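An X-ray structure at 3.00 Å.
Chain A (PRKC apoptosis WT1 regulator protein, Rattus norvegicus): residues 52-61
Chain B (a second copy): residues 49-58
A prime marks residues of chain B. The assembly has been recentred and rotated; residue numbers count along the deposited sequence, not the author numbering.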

ATOM      1  N   ARG A  52      -0.661 -20.452  -5.666  1.00 42.03           N
ATOM      2  CA  ARG A  52       0.420 -19.677  -5.065  1.00 29.65           C
ATOM      3  C   ARG A  52       0.205 -18.181  -5.279  1.00 44.32           C
ATOM      4  O   ARG A  52       0.204 -17.390  -4.321  1.00 57.61           O
ATOM      5  CB  ARG A  52       1.766 -20.105  -5.658  1.00 27.58           C
ATOM      6  CG  ARG A  52       2.979 -19.627  -4.889  1.00 37.57           C
ATOM      7  CD  ARG A  52       4.252 -19.954  -5.645  1.00 32.86           C
ATOM      8  NE  ARG A  52       4.353 -19.180  -6.880  1.00 54.11           N
ATOM      9  CZ  ARG A  52       4.833 -17.942  -6.951  1.00 66.29           C
ATOM     10  NH1 ARG A  52       5.266 -17.333  -5.856  1.00 92.44           N
ATOM     11  NH2 ARG A  52       4.884 -17.313  -8.117  1.00 51.50           N
ATOM     12  N   LEU A  53       0.011 -17.802  -6.537  1.00 39.13           N
ATOM     13  CA  LEU A  53      -0.243 -16.411  -6.884  1.00 37.47           C
ATOM     14  C   LEU A  53      -1.477 -15.850  -6.183  1.00 41.11           C
ATOM     15  O   LEU A  53      -1.494 -14.691  -5.793  1.00 59.75           O
ATOM     16  CB  LEU A  53      -0.406 -16.256  -8.394  1.00 49.57           C
ATOM     17  CG  LEU A  53       0.832 -16.502  -9.253  1.00 62.18           C
ATOM     18  CD1 LEU A  53       0.540 -16.106 -10.689  1.00 59.90           C
ATOM     19  CD2 LEU A  53       2.032 -15.741  -8.711  1.00 34.04           C
ATOM     20  N   THR A  54      -2.517 -16.664  -6.043  1.00 43.65           N
ATOM     21  CA  THR A  54      -3.745 -16.214  -5.403  1.00 39.46           C
ATOM     22  C   THR A  54      -3.483 -15.847  -3.947  1.00 48.38           C
ATOM     23  O   THR A  54      -3.887 -14.769  -3.468  1.00 51.30           O
ATOM     24  CB  THR A  54      -4.847 -17.295  -5.476  1.00 38.06           C
ATOM     25  OG1 THR A  54      -5.373 -17.356  -6.807  1.00 36.05           O
ATOM     26  CG2 THR A  54      -5.975 -16.973  -4.512  1.00 66.64           C
ATOM     27  N   ARG A  55      -2.770 -16.728  -3.254  1.00 41.62           N
ATOM     28  CA  ARG A  55      -2.495 -16.500  -1.841  1.00 41.95           C
ATOM     29  C   ARG A  55      -1.578 -15.280  -1.657  1.00 59.12           C
ATOM     30  O   ARG A  55      -1.818 -14.409  -0.793  1.00 72.01           O
ATOM     31  CB  ARG A  55      -1.873 -17.751  -1.219  1.00 57.75           C
ATOM     32  CG  ARG A  55      -2.745 -19.002  -1.333  1.00 37.41           C
ATOM     33  CD  ARG A  55      -4.162 -18.776  -0.816  1.00 56.85           C
ATOM     34  NE  ARG A  55      -5.035 -19.899  -1.161  1.00 97.10           N
ATOM     35  CZ  ARG A  55      -6.366 -19.846  -1.176  1.00 99.91           C
ATOM     36  NH1 ARG A  55      -6.994 -18.719  -0.864  1.00 84.91           N
ATOM     37  NH2 ARG A  55      -7.071 -20.919  -1.512  1.00 67.73           N
ATOM     38  N   LEU A  56      -0.551 -15.205  -2.505  1.00 49.69           N
ATOM     39  CA  LEU A  56       0.369 -14.067  -2.507  1.00 52.56           C
ATOM     40  C   LEU A  56      -0.393 -12.751  -2.730  1.00 47.92           C
ATOM     41  O   LEU A  56      -0.084 -11.710  -2.135  1.00 69.64           O
ATOM     42  CB  LEU A  56       1.437 -14.265  -3.583  1.00 57.63           C
ATOM     43  CG  LEU A  56       2.709 -13.424  -3.519  1.00 60.14           C
ATOM     44  CD1 LEU A  56       3.488 -13.767  -2.258  1.00 51.11           C
ATOM     45  CD2 LEU A  56       3.558 -13.652  -4.762  1.00 62.02           C
HETATM   46  N   MSE A  57      -1.409 -12.822  -3.582  1.00 38.35           N
HETATM   47  CA  MSE A  57      -2.272 -11.690  -3.873  1.00 42.37           C
HETATM   48  C   MSE A  57      -3.038 -11.262  -2.643  1.00 48.19           C
HETATM   49  O   MSE A  57      -3.080 -10.074  -2.318  1.00 49.71           O
HETATM   50  CB  MSE A  57      -3.258 -12.036  -4.982  1.00 58.17           C
HETATM   51  CG  MSE A  57      -4.038 -10.856  -5.472  1.00 58.43           C
HETATM   52 SE   MSE A  57      -3.104 -10.104  -6.985  1.00103.93          SE
HETATM   53  CE  MSE A  57      -3.032 -11.721  -8.081  1.00104.59           C
ATOM     54  N   GLN A  58      -3.658 -12.230  -1.968  1.00 63.08           N
ATOM     55  CA  GLN A  58      -4.393 -11.926  -0.739  1.00 63.92           C
ATOM     56  C   GLN A  58      -3.468 -11.226   0.261  1.00 63.14           C
ATOM     57  O   GLN A  58      -3.861 -10.240   0.920  1.00 70.31           O
ATOM     58  CB  GLN A  58      -4.997 -13.203  -0.149  1.00 55.25           C
ATOM     59  CG  GLN A  58      -6.022 -13.846  -1.076  1.00 78.50           C
ATOM     60  CD  GLN A  58      -6.515 -15.189  -0.577  1.00 79.08           C
ATOM     61  OE1 GLN A  58      -5.957 -15.758   0.361  1.00 78.51           O
ATOM     62  NE2 GLN A  58      -7.563 -15.709  -1.211  1.00 71.05           N
ATOM     63  N   ASP A  59      -2.227 -11.708   0.341  1.00 54.82           N
ATOM     64  CA  ASP A  59      -1.219 -11.013   1.142  1.00 39.67           C
ATOM     65  C   ASP A  59      -1.057  -9.556   0.715  1.00 54.75           C
ATOM     66  O   ASP A  59      -1.206  -8.655   1.542  1.00 80.29           O
ATOM     67  CB  ASP A  59       0.131 -11.724   1.079  1.00 38.81           C
ATOM     68  CG  ASP A  59       0.134 -13.024   1.853  1.00 80.69           C
ATOM     69  OD1 ASP A  59      -0.949 -13.452   2.313  1.00 66.72           O
ATOM     70  OD2 ASP A  59       1.226 -13.607   2.025  1.00 93.03           O
ATOM     71  N   LYS A  60      -0.736  -9.322  -0.555  1.00 52.87           N
ATOM     72  CA  LYS A  60      -0.561  -7.953  -1.045  1.00 46.19           C
ATOM     73  C   LYS A  60      -1.749  -7.049  -0.704  1.00 53.50           C
ATOM     74  O   LYS A  60      -1.557  -5.889  -0.339  1.00 78.39           O
ATOM     75  CB  LYS A  60      -0.321  -7.947  -2.558  1.00 65.54           C
ATOM     76  CG  LYS A  60       0.875  -8.777  -3.002  1.00 78.48           C
ATOM     77  CD  LYS A  60       2.130  -8.445  -2.207  1.00 68.87           C
ATOM     78  CE  LYS A  60       3.272  -9.391  -2.555  1.00 75.63           C
ATOM     79  NZ  LYS A  60       4.409  -9.288  -1.592  1.00 74.39           N
ATOM     80  N   GLU A  61      -2.967  -7.572  -0.819  1.00 54.80           N
ATOM     81  CA  GLU A  61      -4.156  -6.784  -0.486  1.00 63.57           C
ATOM     82  C   GLU A  61      -4.256  -6.460   1.003  1.00 71.44           C
ATOM     83  O   GLU A  61      -4.608  -5.331   1.370  1.00 66.40           O
ATOM     84  CB  GLU A  61      -5.429  -7.490  -0.957  1.00 53.94           C
ATOM     85  CG  GLU A  61      -5.870  -7.095  -2.359  1.00 68.09           C
ATOM     86  CD  GLU A  61      -6.311  -5.636  -2.443  1.00 92.15           C
ATOM     87  OE1 GLU A  61      -6.534  -5.008  -1.385  1.00 96.27           O
ATOM     88  OE2 GLU A  61      -6.438  -5.115  -3.570  1.00101.56           O
TER
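Chain B (49-58) ENLRLTRLMQ

Both stretches are helical throughout, and each helix extends beyond the residues given here at both ends. Main-chain hydrogen bonds run from residue i+4 to residue i, as in Met57 N to Leu53 O at 2.9 Å and Met57′ N to Leu53′ O at 2.9 Å. The helices run in the same direction, at an angle of 23°. Their axes approach to 10.1 Å. The register is in step: the CA atoms of Leu53 and Leu53′ are 6.7 Å apart, and those of Met57 and Met57′ are 6.3 Å apart. The contact buries 447 Å² in all. No hydrogen bond crosses it, so packing alone joins these two segments.

Along chain A, Arg52 makes no contact with chain B. Leu53 points toward the partner helix and is buried. Its side chain is a knob in the hole formed by Asn50′, Leu53′, Thr54′ and Met57′. Leu53 CD1 lies 3.9 Å from Leu53′ CB and 3.8 Å from Thr54′ OG1. Leu53 CD2 is 4.0 Å from Met57′ CE. The same methyl, Met57′ CE, comes to 3.1 Å from Leu53 O, a tight approach to the backbone.

Thr54 directs its CA-to-CB bond away from chain B, yet Thr54 OG1 is still 4.0 Å from Leu53′ CD1. Arg55 also points away and takes no part. Its NH1 makes a weak hydrogen bond to Gln58 OE1 at 3.4 Å, one turn along its own helix.

Leu56 points toward chain B. Its CD2 rests 3.7 Å from Met57′ SE. The reciprocal pair, Met57 SE and Leu56′ CD2, is also at 3.7 Å.

Met57 is a selenomethionine, as is Met57′. Its CA-to-CB bond is directed sideways, but the end of the side chain comes nearer the partner. Met57 CE meets Met57′ CE at 3.7 Å. Met57 CE also lies 3.8 Å from Leu53′ CD2 and 3.4 Å from Leu53′ O. Each of the two methyls therefore reaches the carbonyl of the other chain's Leu53, one turn back.

Gln58 and Asp59 lie out of reach of chain B. Lys60 points toward it, and Lys60 CG is 4.0 Å from Met57′ SE. Its aliphatic part thus helps Leu53, Leu56 and Met57 enclose the knob of Met57′. Glu61 is again out of reach.

On chain B, Arg52′ is clear of the contact and forms a salt bridge with Glu49′, with Arg52′ NH2 2.9 Å from Glu49′ OE2.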

ATOM      1  N   GLU B  49      -5.097 -17.050 -17.370  1.00 47.84           N
ATOM      2  CA  GLU B  49      -5.453 -16.642 -16.013  1.00 49.29           C
ATOM      3  C   GLU B  49      -4.207 -16.301 -15.202  1.00 47.27           C
ATOM      4  O   GLU B  49      -4.186 -15.311 -14.469  1.00 42.88           O
ATOM      5  CB  GLU B  49      -6.264 -17.731 -15.305  1.00 53.05           C
ATOM      6  CG  GLU B  49      -6.652 -17.396 -13.858  1.00 62.58           C
ATOM      7  CD  GLU B  49      -7.698 -16.288 -13.728  1.00 63.30           C
ATOM      8  OE1 GLU B  49      -8.107 -15.695 -14.750  1.00 60.50           O
ATOM      9  OE2 GLU B  49      -8.111 -16.008 -12.583  1.00 51.60           O
ATOM     10  N   ASN B  50      -3.166 -17.116 -15.347  1.00 45.76           N
ATOM     11  CA  ASN B  50      -1.911 -16.875 -14.649  1.00 32.75           C
ATOM     12  C   ASN B  50      -1.242 -15.588 -15.092  1.00 39.78           C
ATOM     13  O   ASN B  50      -0.612 -14.893 -14.293  1.00 47.52           O
ATOM     14  CB  ASN B  50      -0.942 -18.032 -14.891  1.00 45.97           C
ATOM     15  CG  ASN B  50       0.478 -17.700 -14.464  1.00 68.10           C
ATOM     16  OD1 ASN B  50       0.830 -17.840 -13.295  1.00 81.46           O
ATOM     17  ND2 ASN B  50       1.297 -17.257 -15.411  1.00 60.40           N
ATOM     18  N   LEU B  51      -1.397 -15.266 -16.371  1.00 36.41           N
ATOM     19  CA  LEU B  51      -0.821 -14.044 -16.904  1.00 35.83           C
ATOM     20  C   LEU B  51      -1.512 -12.857 -16.249  1.00 41.43           C
ATOM     21  O   LEU B  51      -0.862 -11.903 -15.765  1.00 41.08           O
ATOM     22  CB  LEU B  51      -0.965 -14.007 -18.426  1.00 42.37           C
ATOM     23  CG  LEU B  51      -0.051 -13.035 -19.168  1.00 43.95           C
ATOM     24  CD1 LEU B  51       1.395 -13.235 -18.732  1.00 29.91           C
ATOM     25  CD2 LEU B  51      -0.188 -13.230 -20.664  1.00 19.82           C
ATOM     26  N   ARG B  52      -2.839 -12.961 -16.204  1.00 34.59           N
ATOM     27  CA  ARG B  52      -3.684 -11.972 -15.551  1.00 45.63           C
ATOM     28  C   ARG B  52      -3.253 -11.744 -14.102  1.00 49.24           C
ATOM     29  O   ARG B  52      -2.993 -10.609 -13.691  1.00 47.86           O
ATOM     30  CB  ARG B  52      -5.142 -12.421 -15.602  1.00 40.50           C
ATOM     31  CG  ARG B  52      -6.142 -11.337 -15.281  1.00 34.07           C
ATOM     32  CD  ARG B  52      -7.530 -11.920 -15.194  1.00 44.19           C
ATOM     33  NE  ARG B  52      -7.665 -12.795 -14.034  1.00 60.22           N
ATOM     34  CZ  ARG B  52      -7.961 -12.369 -12.811  1.00 65.25           C
ATOM     35  NH1 ARG B  52      -8.167 -11.078 -12.589  1.00 80.89           N
ATOM     36  NH2 ARG B  52      -8.063 -13.236 -11.814  1.00 42.66           N
ATOM     37  N   LEU B  53      -3.166 -12.830 -13.340  1.00 44.10           N
ATOM     38  CA  LEU B  53      -2.744 -12.763 -11.945  1.00 31.64           C
ATOM     39  C   LEU B  53      -1.359 -12.159 -11.777  1.00 47.40           C
ATOM     40  O   LEU B  53      -1.117 -11.440 -10.820  1.00 68.70           O
ATOM     41  CB  LEU B  53      -2.767 -14.148 -11.303  1.00 35.37           C
ATOM     42  CG  LEU B  53      -4.129 -14.807 -11.096  1.00 39.96           C
ATOM     43  CD1 LEU B  53      -3.959 -16.061 -10.262  1.00 41.96           C
ATOM     44  CD2 LEU B  53      -5.099 -13.851 -10.433  1.00 42.68           C
ATOM     45  N   THR B  54      -0.444 -12.475 -12.686  1.00 42.38           N
ATOM     46  CA  THR B  54       0.916 -11.949 -12.612  1.00 51.28           C
ATOM     47  C   THR B  54       0.909 -10.428 -12.773  1.00 55.10           C
ATOM     48  O   THR B  54       1.537  -9.688 -11.986  1.00 64.27           O
ATOM     49  CB  THR B  54       1.823 -12.592 -13.684  1.00 45.83           C
ATOM     50  OG1 THR B  54       2.131 -13.939 -13.305  1.00 54.62           O
ATOM     51  CG2 THR B  54       3.117 -11.805 -13.845  1.00 56.55           C
ATOM     52  N   ARG B  55       0.166  -9.958 -13.772  1.00 48.87           N
ATOM     53  CA  ARG B  55       0.101  -8.520 -14.027  1.00 65.30           C
ATOM     54  C   ARG B  55      -0.586  -7.783 -12.869  1.00 68.18           C
ATOM     55  O   ARG B  55      -0.116  -6.726 -12.415  1.00 67.82           O
ATOM     56  CB  ARG B  55      -0.624  -8.244 -15.346  1.00 56.17           C
ATOM     57  CG  ARG B  55       0.054  -8.846 -16.569  1.00 74.55           C
ATOM     58  CD  ARG B  55       1.521  -8.432 -16.666  1.00 97.35           C
ATOM     59  NE  ARG B  55       2.231  -9.167 -17.713  1.00112.88           N
ATOM     60  CZ  ARG B  55       3.554  -9.268 -17.792  1.00100.23           C
ATOM     61  NH1 ARG B  55       4.323  -8.681 -16.887  1.00 83.57           N
ATOM     62  NH2 ARG B  55       4.113  -9.957 -18.778  1.00 94.92           N
ATOM     63  N   LEU B  56      -1.681  -8.360 -12.381  1.00 59.18           N
ATOM     64  CA  LEU B  56      -2.390  -7.821 -11.224  1.00 53.30           C
ATOM     65  C   LEU B  56      -1.449  -7.723 -10.026  1.00 53.91           C
ATOM     66  O   LEU B  56      -1.457  -6.741  -9.289  1.00 52.34           O
ATOM     67  CB  LEU B  56      -3.588  -8.697 -10.874  1.00 55.29           C
ATOM     68  CG  LEU B  56      -4.639  -8.086  -9.951  1.00 52.49           C
ATOM     69  CD1 LEU B  56      -5.313  -6.910 -10.640  1.00 42.00           C
ATOM     70  CD2 LEU B  56      -5.662  -9.128  -9.538  1.00 64.51           C
HETATM   71  N   MSE B  57      -0.641  -8.765  -9.852  1.00 60.85           N
HETATM   72  CA  MSE B  57       0.381  -8.823  -8.818  1.00 46.36           C
HETATM   73  C   MSE B  57       1.319  -7.635  -8.936  1.00 56.56           C
HETATM   74  O   MSE B  57       1.600  -6.957  -7.941  1.00 64.32           O
HETATM   75  CB  MSE B  57       1.171 -10.127  -8.918  1.00 47.57           C
HETATM   76  CG  MSE B  57       2.188 -10.331  -7.815  1.00 74.23           C
HETATM   77 SE   MSE B  57       1.346 -11.037  -6.215  1.00106.57          SE
HETATM   78  CE  MSE B  57       0.415 -12.536  -7.037  1.00100.06           C
ATOM     79  N   GLN B  58       1.800  -7.374 -10.151  1.00 62.49           N
ATOM     80  CA  GLN B  58       2.656  -6.203 -10.349  1.00 57.24           C
ATOM     81  C   GLN B  58       1.937  -4.898  -9.991  1.00 72.11           C
ATOM     82  O   GLN B  58       2.541  -3.999  -9.389  1.00 76.06           O
ATOM     83  CB  GLN B  58       3.181  -6.138 -11.783  1.00 70.31           C
ATOM     84  CG  GLN B  58       4.082  -7.300 -12.159  1.00 92.97           C
ATOM     85  CD  GLN B  58       4.508  -7.258 -13.612  1.00 89.09           C
ATOM     86  OE1 GLN B  58       4.291  -6.265 -14.306  1.00 77.67           O
ATOM     87  NE2 GLN B  58       5.128  -8.336 -14.076  1.00 66.01           N
TER